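Local coordinates for amide synthase (Vibrio cholerae, PDB 1L5A), which probably catalyses amide bond formation in vibriobactin biosynthesis, as a free-standing condensation enzyme of the nonribosomal peptide synthetase family, at residues 206-212 with 377-383; 90-96 with 119-123; 15-20 with 201-205. All blocks are in the same frame, centred on the assembly; numbering follows the deposited sequence.

Contact 1: residues 206-212 with 377-383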
ATOM      1  N   SER A 206      17.500 -35.565  18.470  1.00 39.23           N
ATOM      2  CA  SER A 206      18.477 -34.626  17.927  1.00 40.04           C
ATOM      3  C   SER A 206      19.843 -34.755  18.611  1.00 36.91           C
ATOM      4  O   SER A 206      19.916 -35.001  19.803  1.00 41.35           O
ATOM      5  CB  SER A 206      17.971 -33.208  18.103  1.00 40.07           C
ATOM      6  OG  SER A 206      19.027 -32.297  17.879  1.00 54.40           O
ATOM      7  N   HIS A 207      20.917 -34.574  17.853  1.00 31.78           N
ATOM      8  CA  HIS A 207      22.278 -34.665  18.366  1.00 34.49           C
ATOM      9  C   HIS A 207      23.059 -33.585  17.639  1.00 37.50           C
ATOM     10  O   HIS A 207      23.560 -33.807  16.543  1.00 48.27           O
ATOM     11  CB  HIS A 207      22.880 -36.049  18.053  1.00 42.23           C
ATOM     12  CG  HIS A 207      24.294 -36.224  18.514  1.00 42.86           C
ATOM     13  ND1 HIS A 207      24.619 -36.642  19.789  1.00 44.62           N
ATOM     14  CD2 HIS A 207      25.472 -36.020  17.876  1.00 46.59           C
ATOM     15  CE1 HIS A 207      25.935 -36.689  19.916  1.00 41.82           C
ATOM     16  NE2 HIS A 207      26.477 -36.316  18.769  1.00 47.12           N
ATOM     17  N   ALA A 208      23.177 -32.417  18.259  1.00 39.49           N
ATOM     18  CA  ALA A 208      23.847 -31.273  17.641  1.00 37.62           C
ATOM     19  C   ALA A 208      25.354 -31.171  17.783  1.00 35.47           C
ATOM     20  O   ALA A 208      25.908 -31.453  18.836  1.00 43.28           O
ATOM     21  CB  ALA A 208      23.203 -29.970  18.152  1.00 37.85           C
ATOM     22  N   VAL A 209      26.008 -30.760  16.706  1.00 28.87           N
ATOM     23  CA  VAL A 209      27.445 -30.559  16.705  1.00 37.52           C
ATOM     24  C   VAL A 209      27.703 -29.188  16.073  1.00 41.01           C
ATOM     25  O   VAL A 209      26.920 -28.718  15.246  1.00 42.95           O
ATOM     26  CB  VAL A 209      28.203 -31.682  15.920  1.00 39.00           C
ATOM     27  CG1 VAL A 209      28.094 -33.008  16.692  1.00 32.06           C
ATOM     28  CG2 VAL A 209      27.639 -31.831  14.502  1.00 33.89           C
ATOM     29  N   SER A 210      28.793 -28.536  16.463  1.00 42.14           N
ATOM     30  CA  SER A 210      29.075 -27.218  15.925  1.00 43.24           C
ATOM     31  C   SER A 210      30.533 -26.783  15.995  1.00 43.81           C
ATOM     32  O   SER A 210      31.333 -27.335  16.749  1.00 42.19           O
ATOM     33  CB  SER A 210      28.202 -26.182  16.630  1.00 40.88           C
ATOM     34  OG  SER A 210      28.330 -24.933  15.992  1.00 48.97           O
ATOM     35  N   LEU A 211      30.860 -25.783  15.182  1.00 46.38           N
ATOM     36  CA  LEU A 211      32.201 -25.224  15.104  1.00 47.07           C
ATOM     37  C   LEU A 211      32.055 -23.764  14.712  1.00 48.31           C
ATOM     38  O   LEU A 211      31.184 -23.418  13.915  1.00 46.74           O
ATOM     39  CB  LEU A 211      33.018 -25.947  14.044  1.00 48.15           C
ATOM     40  CG  LEU A 211      34.491 -26.107  14.388  1.00 57.42           C
ATOM     41  CD1 LEU A 211      34.613 -27.161  15.496  1.00 56.37           C
ATOM     42  CD2 LEU A 211      35.280 -26.520  13.148  1.00 55.97           C
ATOM     43  N   SER A 212      32.909 -22.911  15.269  1.00 49.65           N
ATOM     44  CA  SER A 212      32.856 -21.486  14.980  1.00 47.70           C
ATOM     45  C   SER A 212      34.142 -21.006  14.345  1.00 52.28           C
ATOM     46  O   SER A 212      35.233 -21.340  14.808  1.00 50.60           O
ATOM     47  CB  SER A 212      32.608 -20.689  16.261  1.00 47.87           C
ATOM     48  OG  SER A 212      31.399 -21.084  16.889  1.00 55.61           O
ATOM     49  N   ASP A 377      29.019 -19.899  12.398  1.00 40.73           N
ATOM     50  CA  ASP A 377      28.816 -21.117  13.160  1.00 37.24           C
ATOM     51  C   ASP A 377      28.200 -22.151  12.242  1.00 42.95           C
ATOM     52  O   ASP A 377      27.138 -21.905  11.665  1.00 41.23           O
ATOM     53  CB  ASP A 377      27.865 -20.885  14.327  1.00 40.53           C
ATOM     54  CG  ASP A 377      28.334 -19.797  15.258  1.00 46.27           C
ATOM     55  OD1 ASP A 377      29.559 -19.689  15.488  1.00 44.74           O
ATOM     56  OD2 ASP A 377      27.466 -19.058  15.777  1.00 53.30           O
ATOM     57  N   ILE A 378      28.865 -23.297  12.102  1.00 40.47           N
ATOM     58  CA  ILE A 378      28.350 -24.377  11.267  1.00 38.49           C
ATOM     59  C   ILE A 378      27.819 -25.449  12.211  1.00 36.99           C
ATOM     60  O   ILE A 378      28.586 -26.173  12.825  1.00 44.91           O
ATOM     61  CB  ILE A 378      29.453 -24.978  10.379  1.00 39.82           C
ATOM     62  CG1 ILE A 378      30.253 -23.860   9.704  1.00 44.07           C
ATOM     63  CG2 ILE A 378      28.839 -25.871   9.322  1.00 36.38           C
ATOM     64  CD1 ILE A 378      29.427 -22.947   8.856  1.00 52.40           C
ATOM     65  N   THR A 379      26.501 -25.544  12.325  1.00 36.36           N
ATOM     66  CA  THR A 379      25.862 -26.511  13.208  1.00 32.88           C
ATOM     67  C   THR A 379      25.023 -27.548  12.460  1.00 38.78           C
ATOM     68  O   THR A 379      24.251 -27.212  11.560  1.00 36.45           O
ATOM     69  CB  THR A 379      24.950 -25.791  14.189  1.00 34.63           C
ATOM     70  OG1 THR A 379      25.749 -24.950  15.025  1.00 45.81           O
ATOM     71  CG2 THR A 379      24.164 -26.779  15.030  1.00 28.07           C
ATOM     72  N   ALA A 380      25.172 -28.812  12.845  1.00 38.74           N
ATOM     73  CA  ALA A 380      24.422 -29.886  12.215  1.00 34.98           C
ATOM     74  C   ALA A 380      23.827 -30.800  13.261  1.00 35.30           C
ATOM     75  O   ALA A 380      24.380 -30.959  14.343  1.00 38.16           O
ATOM     76  CB  ALA A 380      25.324 -30.689  11.296  1.00 34.57           C
ATOM     77  N   ASP A 381      22.679 -31.377  12.934  1.00 32.50           N
ATOM     78  CA  ASP A 381      22.018 -32.328  13.807  1.00 34.70           C
ATOM     79  C   ASP A 381      22.353 -33.684  13.187  1.00 34.14           C
ATOM     80  O   ASP A 381      21.797 -34.061  12.155  1.00 33.53           O
ATOM     81  CB  ASP A 381      20.508 -32.105  13.800  1.00 27.30           C
ATOM     82  CG  ASP A 381      19.738 -33.351  14.194  1.00 37.39           C
ATOM     83  OD1 ASP A 381      20.290 -34.173  14.963  1.00 33.66           O
ATOM     84  OD2 ASP A 381      18.579 -33.503  13.739  1.00 30.45           O
ATOM     85  N   LEU A 382      23.270 -34.411  13.807  1.00 33.35           N
ATOM     86  CA  LEU A 382      23.682 -35.700  13.261  1.00 37.77           C
ATOM     87  C   LEU A 382      22.561 -36.721  13.068  1.00 35.17           C
ATOM     88  O   LEU A 382      22.722 -37.681  12.319  1.00 36.31           O
ATOM     89  CB  LEU A 382      24.823 -36.285  14.104  1.00 36.77           C
ATOM     90  CG  LEU A 382      26.060 -35.372  14.047  1.00 42.67           C
ATOM     91  CD1 LEU A 382      27.282 -36.066  14.621  1.00 42.38           C
ATOM     92  CD2 LEU A 382      26.327 -34.992  12.591  1.00 41.05           C
ATOM     93  N   ALA A 383      21.420 -36.491  13.708  1.00 32.44           N
ATOM     94  CA  ALA A 383      20.281 -37.393  13.587  1.00 31.72           C
ATOM     95  C   ALA A 383      19.458 -37.098  12.325  1.00 33.90           C
ATOM     96  O   ALA A 383      18.533 -37.833  11.993  1.00 34.22           O
ATOM     97  CB  ALA A 383      19.395 -37.268  14.815  1.00 29.65           C
TER
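His207 and Asp381 meet at one end of an antiparallel strand pair, where the backbone N of His207 gives a nearly straight hydrogen bond (171°) to Asp381 OD1 at 3.0 Å. The donor stands above one face of the carboxylate, and the amide N of Ala383 reaches the same OD1 from the opposite face at 2.9 Å, closing an Asx turn. Asp381 holds CG trans to its own N (chi1 156°), which carries the carboxylate across to the neighbouring strand. Beside it, Leu382 N donates to His207 O at 2.8 Å. The methyl CD1 of Leu382 lies at the edge of the His207 imidazole, 3.7 Å from CD2, and 3.8 Å from Val209 CG1, the leucine and valine chains crossing at about a right angle.

Further along, Val209 and Ala380 form a hydrogen-bonded pair, Val209 N to Ala380 O being 2.9 Å. The other face, which bears Ser210, Ser212, Asp377 and Thr379 besides Ala208 and Asp381, is mostly polar. There Ser212 OG donates to Asp377 OD1 at 2.7 Å, from above the carboxylate plane, and the hydroxyls of Ser210 (OG) and Thr379 (OG1) are hydrogen-bonded at 2.8 Å.

Strand 208-214 is an edge strand of the four-stranded mixed sheet in the C-terminal half of the condensation fold, covered on the Val209 and Ala380 face by Trp390 of helix 387-409. On the inner side, strand 362-368 bonds to the backbone of 374-381 and supplies Arg367, whose NH1 forms a salt bridge with Asp377 OD1, the oxygen that also accepts from Ser212.

Both oxygens of Asp381 are engaged, OD1 by two backbone amides and OD2 by Ser384 and probably Tyr201. This set of polar partners would be expected to favour the ionised carboxylate and to hold the loop after strand 374-381 against the start of its neighbour.

Contact 2: residues 90-96 with 119-123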
ATOM      1  N   ILE A  90      18.578 -21.647  37.301  1.00 37.53           N
ATOM      2  CA  ILE A  90      18.371 -21.395  35.890  1.00 39.85           C
ATOM      3  C   ILE A  90      18.225 -22.745  35.182  1.00 40.46           C
ATOM      4  O   ILE A  90      17.338 -22.926  34.337  1.00 37.42           O
ATOM      5  CB  ILE A  90      19.533 -20.581  35.288  1.00 36.47           C
ATOM      6  CG1 ILE A  90      19.445 -19.136  35.793  1.00 37.32           C
ATOM      7  CG2 ILE A  90      19.473 -20.628  33.766  1.00 36.15           C
ATOM      8  CD1 ILE A  90      20.506 -18.197  35.265  1.00 27.36           C
ATOM      9  N   GLU A  91      19.077 -23.697  35.544  1.00 36.96           N
ATOM     10  CA  GLU A  91      19.020 -25.019  34.929  1.00 43.68           C
ATOM     11  C   GLU A  91      17.727 -25.675  35.349  1.00 46.66           C
ATOM     12  O   GLU A  91      17.119 -26.414  34.587  1.00 52.18           O
ATOM     13  CB  GLU A  91      20.203 -25.878  35.377  1.00 46.48           C
ATOM     14  CG  GLU A  91      20.247 -27.280  34.788  1.00 52.59           C
ATOM     15  CD  GLU A  91      20.344 -27.306  33.262  1.00 59.53           C
ATOM     16  OE1 GLU A  91      20.957 -26.393  32.659  1.00 55.96           O
ATOM     17  OE2 GLU A  91      19.821 -28.269  32.659  1.00 64.33           O
ATOM     18  N   GLN A  92      17.290 -25.399  36.566  1.00 46.82           N
ATOM     19  CA  GLN A  92      16.055 -25.995  37.029  1.00 48.46           C
ATOM     20  C   GLN A  92      14.930 -25.612  36.069  1.00 44.83           C
ATOM     21  O   GLN A  92      14.153 -26.460  35.644  1.00 43.46           O
ATOM     22  CB  GLN A  92      15.736 -25.519  38.446  1.00 55.97           C
ATOM     23  CG  GLN A  92      14.424 -26.044  38.994  1.00 65.80           C
ATOM     24  CD  GLN A  92      14.367 -27.558  39.003  1.00 72.53           C
ATOM     25  OE1 GLN A  92      15.184 -28.215  39.652  1.00 70.92           O
ATOM     26  NE2 GLN A  92      13.399 -28.122  38.279  1.00 68.54           N
ATOM     27  N   ASP A  93      14.848 -24.337  35.708  1.00 43.64           N
ATOM     28  CA  ASP A  93      13.786 -23.916  34.806  1.00 41.86           C
ATOM     29  C   ASP A  93      13.959 -24.533  33.417  1.00 43.61           C
ATOM     30  O   ASP A  93      12.980 -24.924  32.778  1.00 37.64           O
ATOM     31  CB  ASP A  93      13.721 -22.394  34.726  1.00 39.33           C
ATOM     32  CG  ASP A  93      12.674 -21.911  33.745  1.00 41.61           C
ATOM     33  OD1 ASP A  93      13.053 -21.586  32.599  1.00 42.54           O
ATOM     34  OD2 ASP A  93      11.480 -21.864  34.112  1.00 33.24           O
ATOM     35  N   LEU A  94      15.199 -24.619  32.947  1.00 37.34           N
ATOM     36  CA  LEU A  94      15.453 -25.241  31.657  1.00 39.25           C
ATOM     37  C   LEU A  94      14.994 -26.700  31.687  1.00 43.89           C
ATOM     38  O   LEU A  94      14.487 -27.220  30.704  1.00 51.88           O
ATOM     39  CB  LEU A  94      16.940 -25.188  31.320  1.00 30.53           C
ATOM     40  CG  LEU A  94      17.394 -23.806  30.865  1.00 30.83           C
ATOM     41  CD1 LEU A  94      18.892 -23.811  30.611  1.00 28.47           C
ATOM     42  CD2 LEU A  94      16.631 -23.416  29.604  1.00 20.80           C
ATOM     43  N   GLN A  95      15.164 -27.359  32.822  1.00 50.32           N
ATOM     44  CA  GLN A  95      14.758 -28.747  32.945  1.00 51.78           C
ATOM     45  C   GLN A  95      13.319 -28.887  33.407  1.00 58.32           C
ATOM     46  O   GLN A  95      12.890 -29.995  33.724  1.00 66.68           O
ATOM     47  CB  GLN A  95      15.660 -29.484  33.937  1.00 50.71           C
ATOM     48  CG  GLN A  95      17.020 -29.907  33.393  1.00 53.28           C
ATOM     49  CD  GLN A  95      17.841 -30.691  34.418  1.00 49.64           C
ATOM     50  OE1 GLN A  95      17.286 -31.455  35.215  1.00 48.96           O
ATOM     51  NE2 GLN A  95      19.169 -30.513  34.390  1.00 41.06           N
ATOM     52  N   ARG A  96      12.559 -27.797  33.462  1.00 60.42           N
ATOM     53  CA  ARG A  96      11.184 -27.943  33.929  1.00 63.79           C
ATOM     54  C   ARG A  96      10.367 -28.774  32.941  1.00 68.49           C
ATOM     55  O   ARG A  96      10.751 -28.927  31.774  1.00 62.09           O
ATOM     56  CB  ARG A  96      10.524 -26.580  34.165  1.00 62.12           C
ATOM     57  CG  ARG A  96       9.702 -26.045  33.006  1.00 63.75           C
ATOM     58  CD  ARG A  96      10.578 -25.623  31.850  1.00 63.85           C
ATOM     59  NE  ARG A  96       9.797 -25.069  30.753  1.00 60.27           N
ATOM     60  CZ  ARG A  96      10.326 -24.470  29.696  1.00 57.96           C
ATOM     61  NH1 ARG A  96      11.639 -24.340  29.601  1.00 53.56           N
ATOM     62  NH2 ARG A  96       9.539 -24.020  28.725  1.00 64.36           N
ATOM     63  N   LEU A 119      22.578 -10.983  37.171  1.00 31.01           N
ATOM     64  CA  LEU A 119      22.248 -12.012  36.203  1.00 29.15           C
ATOM     65  C   LEU A 119      20.759 -12.012  35.921  1.00 30.02           C
ATOM     66  O   LEU A 119      19.960 -12.223  36.828  1.00 29.86           O
ATOM     67  CB  LEU A 119      22.649 -13.390  36.720  1.00 29.20           C
ATOM     68  CG  LEU A 119      22.581 -14.481  35.657  1.00 26.98           C
ATOM     69  CD1 LEU A 119      23.506 -14.102  34.517  1.00 27.75           C
ATOM     70  CD2 LEU A 119      22.982 -15.822  36.254  1.00 35.59           C
ATOM     71  N   ILE A 120      20.399 -11.762  34.666  1.00 26.10           N
ATOM     72  CA  ILE A 120      19.005 -11.758  34.240  1.00 27.26           C
ATOM     73  C   ILE A 120      18.753 -12.968  33.358  1.00 30.46           C
ATOM     74  O   ILE A 120      19.483 -13.214  32.393  1.00 32.60           O
ATOM     75  CB  ILE A 120      18.668 -10.530  33.400  1.00 31.25           C
ATOM     76  CG1 ILE A 120      18.721  -9.276  34.261  1.00 32.97           C
ATOM     77  CG2 ILE A 120      17.291 -10.691  32.795  1.00 21.38           C
ATOM     78  CD1 ILE A 120      18.858  -8.019  33.447  1.00 32.72           C
ATOM     79  N   TYR A 121      17.707 -13.703  33.688  1.00 24.81           N
ATOM     80  CA  TYR A 121      17.340 -14.888  32.948  1.00 30.26           C
ATOM     81  C   TYR A 121      15.918 -14.728  32.423  1.00 32.78           C
ATOM     82  O   TYR A 121      14.973 -14.508  33.188  1.00 33.14           O
ATOM     83  CB  TYR A 121      17.431 -16.129  33.855  1.00 25.26           C
ATOM     84  CG  TYR A 121      16.865 -17.391  33.251  1.00 27.32           C
ATOM     85  CD1 TYR A 121      17.520 -18.060  32.204  1.00 33.36           C
ATOM     86  CD2 TYR A 121      15.671 -17.922  33.721  1.00 31.16           C
ATOM     87  CE1 TYR A 121      16.985 -19.242  31.643  1.00 31.09           C
ATOM     88  CE2 TYR A 121      15.127 -19.096  33.174  1.00 36.24           C
ATOM     89  CZ  TYR A 121      15.788 -19.748  32.141  1.00 39.37           C
ATOM     90  OH  TYR A 121      15.235 -20.903  31.630  1.00 38.20           O
ATOM     91  N   THR A 122      15.780 -14.852  31.110  1.00 30.89           N
ATOM     92  CA  THR A 122      14.490 -14.735  30.449  1.00 29.59           C
ATOM     93  C   THR A 122      14.204 -16.009  29.668  1.00 29.60           C
ATOM     94  O   THR A 122      15.042 -16.461  28.907  1.00 32.80           O
ATOM     95  CB  THR A 122      14.519 -13.574  29.469  1.00 22.66           C
ATOM     96  OG1 THR A 122      14.870 -12.386  30.179  1.00 33.50           O
ATOM     97  CG2 THR A 122      13.159 -13.398  28.794  1.00 15.35           C
ATOM     98  N   ARG A 123      13.028 -16.587  29.853  1.00 26.00           N
ATOM     99  CA  ARG A 123      12.672 -17.787  29.119  1.00 29.91           C
ATOM    100  C   ARG A 123      11.250 -17.752  28.624  1.00 28.88           C
ATOM    101  O   ARG A 123      10.334 -17.343  29.337  1.00 24.28           O
ATOM    102  CB  ARG A 123      12.796 -19.036  29.970  1.00 34.37           C
ATOM    103  CG  ARG A 123      12.016 -20.211  29.369  1.00 31.02           C
ATOM    104  CD  ARG A 123      11.371 -21.045  30.439  1.00 34.32           C
ATOM    105  NE  ARG A 123       9.923 -20.923  30.413  1.00 41.33           N
ATOM    106  CZ  ARG A 123       9.123 -21.285  31.407  1.00 47.61           C
ATOM    107  NH1 ARG A 123       9.630 -21.797  32.524  1.00 47.97           N
ATOM    108  NH2 ARG A 123       7.812 -21.122  31.289  1.00 54.99           N
TER
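Asp93 and Arg123 form a salt bridge between OD2 and NH1, with carboxylate and guanidinium nearly coplanar (6°), although the modelled separation is too short to be taken literally. It joins helix 82-94 to strand 117-125, a helix packed on the mixed sheet of the N-terminal half of the condensation fold; the axes of their segments 90-94 and 119-123 run almost parallel (3°). The hydroxyl of Tyr121 also points at Asp93, donating to OD1, but the place of that oxygen is doubtful. With chi1 at 171°, the Tyr121 ring extends away from its own backbone N and off the sheet towards the helix.

Beyond the salt bridge, the guanidinium of Arg96 lies flat over one face of that of Arg123, the centres 3.8 Å apart. Asp93, at the edge of the Arg123 group, probably makes this close pair of cations tolerable.

Apolar packing closes the other end. Leu354 of strand 348-356 touches Ile90, Leu94 and Tyr121. Leu94 CD2 sits 3.5 Å from Tyr121 OH. The methyl CG2 of Ile90 covers a face of the Tyr121 ring in a CH-pi contact, 3.9 Å from its centroid, while Ile90 CD1 meets Leu119 CD2 tip to tip at 3.6 Å.

Contact 3: residues 15-20 with 201-205; sequences YPHINL and YDPQL
Tyr15 and Pro203 make the central apolar contact between these two surface loops. The phenol crosses the proline at about a right angle, its CZ 3.5 Å from Pro203 CD. Leu20 approaches the same proline with CD1, 4.2 Å from Pro203 CB, while its other methyl, CD2, lies 4.0 Å from Pro203 O and also close to the backbone of Gln204. Arg11 of helix 6-14 touches both Leu20 and Pro203.

The segments come from distant parts of the condensation fold: 15-20 is the link from helix 6-14 to strand 22-30 of the N-terminal half, with a type I turn from Tyr15 to Ile18, and 201-205 precedes strand 208-214 of the C-terminal half. The contact thus appears to bridge the two halves.

No hydrogen bond spans the loops; the polar groups are only neighbours. The amide of Gln204 stands perpendicular to the Tyr15 ring (90°) and places NE2 at the ring edge, 3.5 Å from CD2. Its first torsion sets CG between the backbone N and the carbonyl carbon (chi1 70°), and from there the extended chain carries the amide to Tyr15. Gln204 NE2 is also weakly bonded to Asp202 OD2 (3.3 Å). On the other side of the amide, Gln204 OE1 comes within 3.8 Å of His17 NE2, with imidazole and amide planes 62° apart.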
ATOM      1  N   TYR A  15       5.162 -34.679  21.950  1.00 50.84           N
ATOM      2  CA  TYR A  15       6.273 -35.000  22.843  1.00 53.81           C
ATOM      3  C   TYR A  15       6.156 -34.055  24.023  1.00 55.76           C
ATOM      4  O   TYR A  15       7.002 -33.174  24.210  1.00 61.24           O
ATOM      5  CB  TYR A  15       7.629 -34.786  22.152  1.00 55.33           C
ATOM      6  CG  TYR A  15       7.736 -35.351  20.750  1.00 59.58           C
ATOM      7  CD1 TYR A  15       7.188 -34.668  19.658  1.00 63.42           C
ATOM      8  CD2 TYR A  15       8.367 -36.571  20.513  1.00 61.66           C
ATOM      9  CE1 TYR A  15       7.263 -35.189  18.366  1.00 63.17           C
ATOM     10  CE2 TYR A  15       8.448 -37.105  19.220  1.00 62.86           C
ATOM     11  CZ  TYR A  15       7.890 -36.409  18.154  1.00 66.34           C
ATOM     12  OH  TYR A  15       7.935 -36.938  16.882  1.00 68.10           O
ATOM     13  N   PRO A  16       5.104 -34.233  24.840  1.00 54.72           N
ATOM     14  CA  PRO A  16       4.762 -33.448  26.034  1.00 57.14           C
ATOM     15  C   PRO A  16       5.820 -33.462  27.126  1.00 64.97           C
ATOM     16  O   PRO A  16       6.135 -32.434  27.734  1.00 67.17           O
ATOM     17  CB  PRO A  16       3.471 -34.097  26.509  1.00 55.79           C
ATOM     18  CG  PRO A  16       2.925 -34.753  25.270  1.00 57.64           C
ATOM     19  CD  PRO A  16       4.150 -35.334  24.667  1.00 48.80           C
ATOM     20  N   HIS A  17       6.360 -34.644  27.378  1.00 68.43           N
ATOM     21  CA  HIS A  17       7.367 -34.804  28.405  1.00 69.23           C
ATOM     22  C   HIS A  17       8.688 -34.104  28.079  1.00 66.15           C
ATOM     23  O   HIS A  17       9.659 -34.251  28.817  1.00 68.78           O
ATOM     24  CB  HIS A  17       7.611 -36.293  28.639  1.00 78.98           C
ATOM     25  CG  HIS A  17       8.074 -37.022  27.417  1.00 92.27           C
ATOM     26  ND1 HIS A  17       7.366 -37.014  26.234  1.00 97.07           N
ATOM     27  CD2 HIS A  17       9.181 -37.771  27.189  1.00 94.68           C
ATOM     28  CE1 HIS A  17       8.017 -37.724  25.329  1.00100.50           C
ATOM     29  NE2 HIS A  17       9.121 -38.195  25.883  1.00100.79           N
ATOM     30  N   ILE A  18       8.754 -33.357  26.984  1.00 59.71           N
ATOM     31  CA  ILE A  18      10.009 -32.679  26.677  1.00 61.08           C
ATOM     32  C   ILE A  18       9.873 -31.302  26.029  1.00 62.28           C
ATOM     33  O   ILE A  18       9.038 -31.084  25.146  1.00 59.71           O
ATOM     34  CB  ILE A  18      10.946 -33.566  25.806  1.00 62.41           C
ATOM     35  CG1 ILE A  18      12.286 -32.850  25.628  1.00 63.29           C
ATOM     36  CG2 ILE A  18      10.312 -33.866  24.450  1.00 57.77           C
ATOM     37  CD1 ILE A  18      13.385 -33.712  25.050  1.00 73.76           C
ATOM     38  N   ASN A  19      10.709 -30.376  26.493  1.00 64.13           N
ATOM     39  CA  ASN A  19      10.724 -29.001  26.002  1.00 64.19           C
ATOM     40  C   ASN A  19      11.582 -28.899  24.751  1.00 60.88           C
ATOM     41  O   ASN A  19      12.780 -28.664  24.835  1.00 59.96           O
ATOM     42  CB  ASN A  19      11.266 -28.059  27.090  1.00 63.76           C
ATOM     43  N   LEU A  20      10.954 -29.061  23.592  1.00 57.66           N
ATOM     44  CA  LEU A  20      11.654 -29.004  22.314  1.00 54.95           C
ATOM     45  C   LEU A  20      11.850 -27.601  21.753  1.00 54.28           C
ATOM     46  O   LEU A  20      12.870 -27.307  21.134  1.00 51.83           O
ATOM     47  CB  LEU A  20      10.889 -29.823  21.278  1.00 50.17           C
ATOM     48  CG  LEU A  20      10.967 -31.335  21.408  1.00 53.84           C
ATOM     49  CD1 LEU A  20       9.825 -31.980  20.645  1.00 56.04           C
ATOM     50  CD2 LEU A  20      12.305 -31.803  20.870  1.00 57.03           C
ATOM     51  N   TYR A 201      11.943 -39.327  11.213  1.00 49.43           N
ATOM     52  CA  TYR A 201      12.679 -38.347  11.984  1.00 49.46           C
ATOM     53  C   TYR A 201      12.028 -38.069  13.323  1.00 46.19           C
ATOM     54  O   TYR A 201      10.894 -37.627  13.381  1.00 48.27           O
ATOM     55  CB  TYR A 201      12.804 -37.039  11.233  1.00 53.98           C
ATOM     56  CG  TYR A 201      13.640 -36.061  12.008  1.00 54.75           C
ATOM     57  CD1 TYR A 201      14.961 -36.370  12.336  1.00 55.60           C
ATOM     58  CD2 TYR A 201      13.109 -34.850  12.450  1.00 51.67           C
ATOM     59  CE1 TYR A 201      15.734 -35.506  13.087  1.00 63.77           C
ATOM     60  CE2 TYR A 201      13.874 -33.972  13.203  1.00 59.79           C
ATOM     61  CZ  TYR A 201      15.189 -34.307  13.518  1.00 62.61           C
ATOM     62  OH  TYR A 201      15.964 -33.452  14.266  1.00 73.27           O
ATOM     63  N   ASP A 202      12.752 -38.344  14.400  1.00 48.69           N
ATOM     64  CA  ASP A 202      12.243 -38.099  15.741  1.00 49.18           C
ATOM     65  C   ASP A 202      12.969 -36.868  16.282  1.00 51.09           C
ATOM     66  O   ASP A 202      14.161 -36.919  16.581  1.00 43.27           O
ATOM     67  CB  ASP A 202      12.512 -39.289  16.654  1.00 49.51           C
ATOM     68  CG  ASP A 202      11.914 -39.102  18.030  1.00 59.40           C
ATOM     69  OD1 ASP A 202      11.869 -37.945  18.506  1.00 57.64           O
ATOM     70  OD2 ASP A 202      11.498 -40.109  18.641  1.00 65.53           O
ATOM     71  N   PRO A 203      12.241 -35.751  16.425  1.00 52.44           N
ATOM     72  CA  PRO A 203      12.763 -34.477  16.918  1.00 48.18           C
ATOM     73  C   PRO A 203      13.583 -34.593  18.182  1.00 48.06           C
ATOM     74  O   PRO A 203      14.599 -33.913  18.320  1.00 51.99           O
ATOM     75  CB  PRO A 203      11.502 -33.650  17.137  1.00 53.91           C
ATOM     76  CG  PRO A 203      10.555 -34.206  16.121  1.00 56.25           C
ATOM     77  CD  PRO A 203      10.780 -35.681  16.254  1.00 53.49           C
ATOM     78  N   GLN A 204      13.152 -35.451  19.107  1.00 47.04           N
ATOM     79  CA  GLN A 204      13.872 -35.600  20.370  1.00 46.34           C
ATOM     80  C   GLN A 204      15.219 -36.296  20.257  1.00 43.53           C
ATOM     81  O   GLN A 204      16.097 -36.079  21.085  1.00 44.70           O
ATOM     82  CB  GLN A 204      13.008 -36.308  21.421  1.00 46.85           C
ATOM     83  CG  GLN A 204      12.749 -37.768  21.180  1.00 49.15           C
ATOM     84  CD  GLN A 204      11.748 -38.355  22.179  1.00 57.37           C
ATOM     85  OE1 GLN A 204      11.955 -38.299  23.407  1.00 50.22           O
ATOM     86  NE2 GLN A 204      10.656 -38.926  21.654  1.00 46.28           N
ATOM     87  N   LEU A 205      15.410 -37.118  19.236  1.00 42.60           N
ATOM     88  CA  LEU A 205      16.698 -37.774  19.109  1.00 42.27           C
ATOM     89  C   LEU A 205      17.764 -36.866  18.513  1.00 42.61           C
ATOM     90  O   LEU A 205      18.817 -37.338  18.095  1.00 47.61           O
ATOM     91  CB  LEU A 205      16.572 -39.038  18.279  1.00 35.18           C
ATOM     92  CG  LEU A 205      15.672 -40.054  18.958  1.00 37.03           C
ATOM     93  CD1 LEU A 205      15.608 -41.331  18.111  1.00 40.29           C
ATOM     94  CD2 LEU A 205      16.220 -40.335  20.351  1.00 36.70           C
TER

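Contacts 1 and 3 are directly joined although their centres are about 17 Å apart: Tyr201 OH, from the loop of contact 3, is probably hydrogen-bonded to Asp381 OD2 of contact 1 at 2.7 Å, and Ala383 packs on Leu205. Contact 2 touches neither, its nearest atoms being about 5 Å from contact 3 and about 14 Å from contact 1. Contact 2 belongs to the N-terminal half and contact 1 to the C-terminal half. Strand 117-125 of contact 2 runs into the HHxxxDG motif, which in condensation domains marks the active site between the halves, so contact 2 lies on the strand that leads to it.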